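PDB 2I2X: methanol--corrinoid protein co-methyltransferase from Methanosarcina barkeri, which catalyses the transfer of the methyl group of methanol to the cob(I)amide carried by its partner corrinoid protein MtaC, an early step of methanogenesis from methanol. Local coordinates for residues D297-G300 / N301-Q305; K350-R353 / D354-L358. All coordinates share one frame; numbering follows the deposited sequence.

Interaction 1 of 2, residues D297-G300 / N301-Q305; sequences DVMG and NLVMQ
M299 and V303 meet four residues apart in the loop between strands 285-287 and 309-311, where the chain turns into a short 3-10 segment around 302-304. The apolar part of the contact is small: M299 CG lies 3.8 Å from V303 CG1, the two side chains running obliquely across each other, and M299 CB reaches L302 CB at 4.3 Å. V303 CG2 rests in van der Waals contact with M299 O, at 3.4 Å. M299 CG sits between its own backbone N and carbonyl carbon (chi1 54°), and further bends at chi2 and chi3 fold the sulfur back over the preceding residues, where V298 N makes a weak hydrogen bond to SD. Among backbone groups, V303 N donates to M299 O in a long, weak bond of 3.5 Å. Ahead of this turn, D297 closes an Asx turn: OD1 accepts from M299 N at 2.8 Å, on its anti side and 24° out of the carboxylate plane. Its OD2 is bonded to Y271, while D360 OD2, from helix 349-361, receives N301 N and L302 N. Carboxylates thus meet the first N-H groups of this buried turn, whereas those of M304 and Q305 bond within it, to N301 O and L302 O.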
loop_
_atom_site.group_PDB
_atom_site.type_symbol
_atom_site.label_atom_id
_atom_site.label_comp_id
_atom_site.label_asym_id
_atom_site.label_seq_id
_atom_site.Cartn_x
_atom_site.Cartn_y
_atom_site.Cartn_z
ATOM N N ASP A 297 -10.738 -6.220 5.719
ATOM C CA ASP A 297 -11.996 -6.930 5.491
ATOM C C ASP A 297 -11.788 -8.411 5.339
ATOM O O ASP A 297 -10.659 -8.915 5.275
ATOM C CB ASP A 297 -12.868 -6.328 4.368
ATOM C CG ASP A 297 -12.400 -6.676 2.961
ATOM O OD1 ASP A 297 -12.222 -7.862 2.647
ATOM O OD2 ASP A 297 -12.306 -5.745 2.127
ATOM N N VAL A 298 -12.892 -9.118 5.293
ATOM C CA VAL A 298 -12.856 -10.538 5.501
ATOM C C VAL A 298 -13.321 -11.219 4.230
ATOM O O VAL A 298 -13.633 -12.427 4.237
ATOM C CB VAL A 298 -13.652 -10.870 6.765
ATOM C CG1 VAL A 298 -15.170 -11.023 6.494
ATOM C CG2 VAL A 298 -13.057 -12.007 7.500
ATOM N N MET A 299 -13.285 -10.445 3.129
ATOM C CA MET A 299 -13.653 -10.940 1.799
ATOM C C MET A 299 -12.787 -10.356 0.683
ATOM O O MET A 299 -13.302 -9.944 -0.369
ATOM C CB MET A 299 -15.166 -10.753 1.506
ATOM C CG MET A 299 -15.756 -9.312 1.667
ATOM S SD MET A 299 -15.843 -8.768 3.397
ATOM C CE MET A 299 -17.549 -8.107 3.374
ATOM N N GLY A 300 -11.457 -10.379 0.892
ATOM C CA GLY A 300 -10.501 -9.660 0.060
ATOM C C GLY A 300 -10.593 -9.987 -1.419
ATOM O O GLY A 300 -10.475 -9.080 -2.247
ATOM N N ASN A 301 -10.773 -11.282 -1.740
ATOM C CA ASN A 301 -10.780 -11.774 -3.116
ATOM C C ASN A 301 -12.196 -11.978 -3.621
ATOM O O ASN A 301 -12.496 -11.726 -4.781
ATOM C CB ASN A 301 -10.041 -13.104 -3.242
ATOM C CG ASN A 301 -8.523 -12.991 -3.087
ATOM O OD1 ASN A 301 -7.920 -13.687 -2.273
ATOM N ND2 ASN A 301 -7.903 -12.151 -3.888
ATOM N N LEU A 302 -13.088 -12.432 -2.750
ATOM C CA LEU A 302 -14.422 -12.753 -3.176
ATOM C C LEU A 302 -15.119 -11.579 -3.883
ATOM O O LEU A 302 -15.833 -11.803 -4.868
ATOM C CB LEU A 302 -15.239 -13.240 -1.995
ATOM C CG LEU A 302 -16.731 -13.535 -2.200
ATOM C CD1 LEU A 302 -17.169 -14.579 -1.237
ATOM C CD2 LEU A 302 -17.573 -12.273 -2.076
ATOM N N VAL A 303 -14.918 -10.349 -3.409
ATOM C CA VAL A 303 -15.608 -9.195 -3.989
ATOM C C VAL A 303 -15.215 -8.873 -5.446
ATOM O O VAL A 303 -15.852 -8.018 -6.083
ATOM C CB VAL A 303 -15.388 -7.905 -3.136
ATOM C CG1 VAL A 303 -16.220 -7.972 -1.847
ATOM C CG2 VAL A 303 -13.889 -7.701 -2.817
ATOM N N MET A 304 -14.175 -9.523 -5.972
ATOM C CA MET A 304 -13.738 -9.256 -7.342
ATOM C C MET A 304 -14.607 -10.064 -8.299
ATOM O O MET A 304 -14.674 -9.769 -9.512
ATOM C CB MET A 304 -12.253 -9.648 -7.575
ATOM C CG MET A 304 -11.179 -8.727 -6.966
ATOM S SD MET A 304 -9.403 -9.067 -7.322
ATOM C CE MET A 304 -9.247 -10.471 -6.260
ATOM N N GLN A 305 -15.277 -11.069 -7.737
ATOM C CA GLN A 305 -15.928 -12.138 -8.486
ATOM C C GLN A 305 -16.751 -11.598 -9.663
ATOM O O GLN A 305 -16.836 -12.235 -10.706
ATOM C CB GLN A 305 -16.810 -12.955 -7.532
ATOM C CG GLN A 305 -18.039 -12.167 -7.027
ATOM C CD GLN A 305 -18.715 -12.763 -5.806
ATOM O OE1 GLN A 305 -18.716 -13.971 -5.583
ATOM N NE2 GLN A 305 -19.334 -11.898 -5.020
#

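Interaction 2 of 2, residues K350-R353 / D354-L358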
loop_
_atom_site.group_PDB
_atom_site.type_symbol
_atom_site.label_atom_id
_atom_site.label_comp_id
_atom_site.label_asym_id
_atom_site.label_seq_id
_atom_site.Cartn_x
_atom_site.Cartn_y
_atom_site.Cartn_z
ATOM N N LYS A 350 -14.857 -17.252 -15.899
ATOM C CA LYS A 350 -15.757 -17.904 -14.953
ATOM C C LYS A 350 -15.055 -18.735 -13.898
ATOM O O LYS A 350 -15.482 -18.723 -12.742
ATOM C CB LYS A 350 -16.860 -18.678 -15.654
ATOM C CG LYS A 350 -17.948 -17.740 -16.207
ATOM C CD LYS A 350 -19.057 -18.540 -16.837
ATOM C CE LYS A 350 -20.157 -17.644 -17.336
ATOM N NZ LYS A 350 -21.254 -18.558 -17.810
ATOM N N VAL A 351 -13.967 -19.416 -14.273
ATOM C CA VAL A 351 -13.220 -20.225 -13.319
ATOM C C VAL A 351 -12.494 -19.309 -12.333
ATOM O O VAL A 351 -12.385 -19.615 -11.148
ATOM C CB VAL A 351 -12.206 -21.208 -14.008
ATOM C CG1 VAL A 351 -11.186 -20.450 -14.799
ATOM C CG2 VAL A 351 -11.458 -22.081 -12.971
ATOM N N LEU A 352 -12.002 -18.178 -12.827
ATOM C CA LEU A 352 -11.280 -17.251 -11.974
ATOM C C LEU A 352 -12.269 -16.618 -11.022
ATOM O O LEU A 352 -12.019 -16.570 -9.809
ATOM C CB LEU A 352 -10.488 -16.211 -12.794
ATOM C CG LEU A 352 -9.719 -15.162 -11.970
ATOM C CD1 LEU A 352 -8.731 -15.838 -11.016
ATOM C CD2 LEU A 352 -9.044 -14.136 -12.857
ATOM N N ARG A 353 -13.403 -16.162 -11.557
ATOM C CA ARG A 353 -14.548 -15.794 -10.718
ATOM C C ARG A 353 -14.824 -16.834 -9.606
ATOM O O ARG A 353 -14.813 -16.497 -8.425
ATOM C CB ARG A 353 -15.757 -15.508 -11.589
ATOM C CG ARG A 353 -17.155 -15.431 -10.884
ATOM C CD ARG A 353 -17.835 -16.757 -11.151
ATOM N NE ARG A 353 -18.914 -16.627 -12.090
ATOM C CZ ARG A 353 -19.481 -17.614 -12.771
ATOM N NH1 ARG A 353 -19.053 -18.864 -12.671
ATOM N NH2 ARG A 353 -20.520 -17.304 -13.556
ATOM N N ASP A 354 -14.964 -18.107 -9.942
ATOM C CA ASP A 354 -15.148 -19.100 -8.879
ATOM C C ASP A 354 -14.011 -19.170 -7.866
ATOM O O ASP A 354 -14.258 -19.340 -6.668
ATOM C CB ASP A 354 -15.476 -20.473 -9.446
ATOM C CG ASP A 354 -16.834 -20.501 -10.128
ATOM O OD1 ASP A 354 -17.655 -19.546 -9.982
ATOM O OD2 ASP A 354 -17.100 -21.495 -10.816
ATOM N N LEU A 355 -12.771 -19.018 -8.342
ATOM C CA LEU A 355 -11.598 -19.126 -7.488
ATOM C C LEU A 355 -11.627 -17.960 -6.470
ATOM O O LEU A 355 -11.479 -18.162 -5.261
ATOM C CB LEU A 355 -10.328 -19.107 -8.342
ATOM C CG LEU A 355 -9.383 -20.294 -8.621
ATOM C CD1 LEU A 355 -9.904 -21.661 -8.287
ATOM C CD2 LEU A 355 -8.925 -20.260 -10.052
ATOM N N MET A 356 -11.885 -16.756 -6.965
ATOM C CA MET A 356 -11.978 -15.572 -6.103
ATOM C C MET A 356 -13.069 -15.775 -5.074
ATOM O O MET A 356 -12.872 -15.485 -3.903
ATOM C CB MET A 356 -12.249 -14.299 -6.920
ATOM C CG MET A 356 -11.250 -14.099 -8.003
ATOM S SD MET A 356 -11.567 -12.733 -9.108
ATOM C CE MET A 356 -13.236 -13.025 -9.488
ATOM N N MET A 357 -14.200 -16.320 -5.510
ATOM C CA MET A 357 -15.331 -16.504 -4.630
ATOM C C MET A 357 -14.950 -17.534 -3.574
ATOM O O MET A 357 -15.066 -17.267 -2.374
ATOM C CB MET A 357 -16.588 -16.905 -5.434
ATOM C CG MET A 357 -17.824 -17.245 -4.610
ATOM S SD MET A 357 -17.779 -18.856 -3.756
ATOM C CE MET A 357 -17.745 -20.003 -5.156
ATOM N N LEU A 358 -14.507 -18.703 -4.014
ATOM C CA LEU A 358 -14.218 -19.828 -3.089
ATOM C C LEU A 358 -13.151 -19.494 -2.019
ATOM O O LEU A 358 -13.224 -19.972 -0.859
ATOM C CB LEU A 358 -13.840 -21.114 -3.862
ATOM C CG LEU A 358 -13.610 -22.365 -3.011
ATOM C CD1 LEU A 358 -14.842 -22.682 -2.141
ATOM C CD2 LEU A 358 -13.235 -23.581 -3.878
#
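R353 and D354, neighbours on helix 349-361, extend side by side in the same direction and form a salt bridge, R353 NH1 to D354 OD1 at 3.1 Å. The carboxylate and guanidinium planes are 22° apart, yet NH1 meets OD1 from above the carboxylate plane, 38° out of it. Bends at chi2 and chi3 swing the arginine chain round beside D354, and K350 CG lies above one guanidinium face, displaced toward its rim. Both groups have further partners: D15 forms salt bridges with R353 NH1 and K350 NZ, M17 O accepts from R353 NH2, and Y372 OH is hydrogen-bonded to D354 OD1. The tightly packed part is the helix backbone with the side chains of L352 and M356. In regular alpha-helical fashion the N-H groups of D354, L355, M356 and M357 bond to the carbonyls four residues earlier; M356 N donates to L352 O at 2.9 Å, nearly straight. L352 CG touches M356 SD at 4.2 Å, and M356 CE curls back over R353 CA. The looser side carries the extended, exposed K350 and the partly exposed V351, where CG2 only grazes L355 CD2 at 4.3 Å. Around the helix, M357 and R353 pack on Y372 of helix 372-383 and M356 on F19 and M304, while L352 meets L352 of the second subunit and V351 and L355 lie against N348 and T346 of that same neighbour.

In the fold
The two contacts adjoin, with centres 11 Å apart: the side chain of M356 in interaction 2 packs on that of M304 in interaction 1, so helix 349-361 lies against the loop that leads into strand 309-311 of the parallel barrel sheet. Interaction 1 is buried throughout and nearer the centre of the chain, whereas interaction 2 is mostly buried but has an exposed end at K350. Their chemistry differs accordingly. N-H groups of the irregular loop are taken by its own D297 and by D360 of the helix that carries interaction 2; that helix satisfies its own backbone, and its charged side chains form salt bridges. Both also touch the second MtaB subunit, 297-305 through hydrogen bonds and packing, 350-358 through packing.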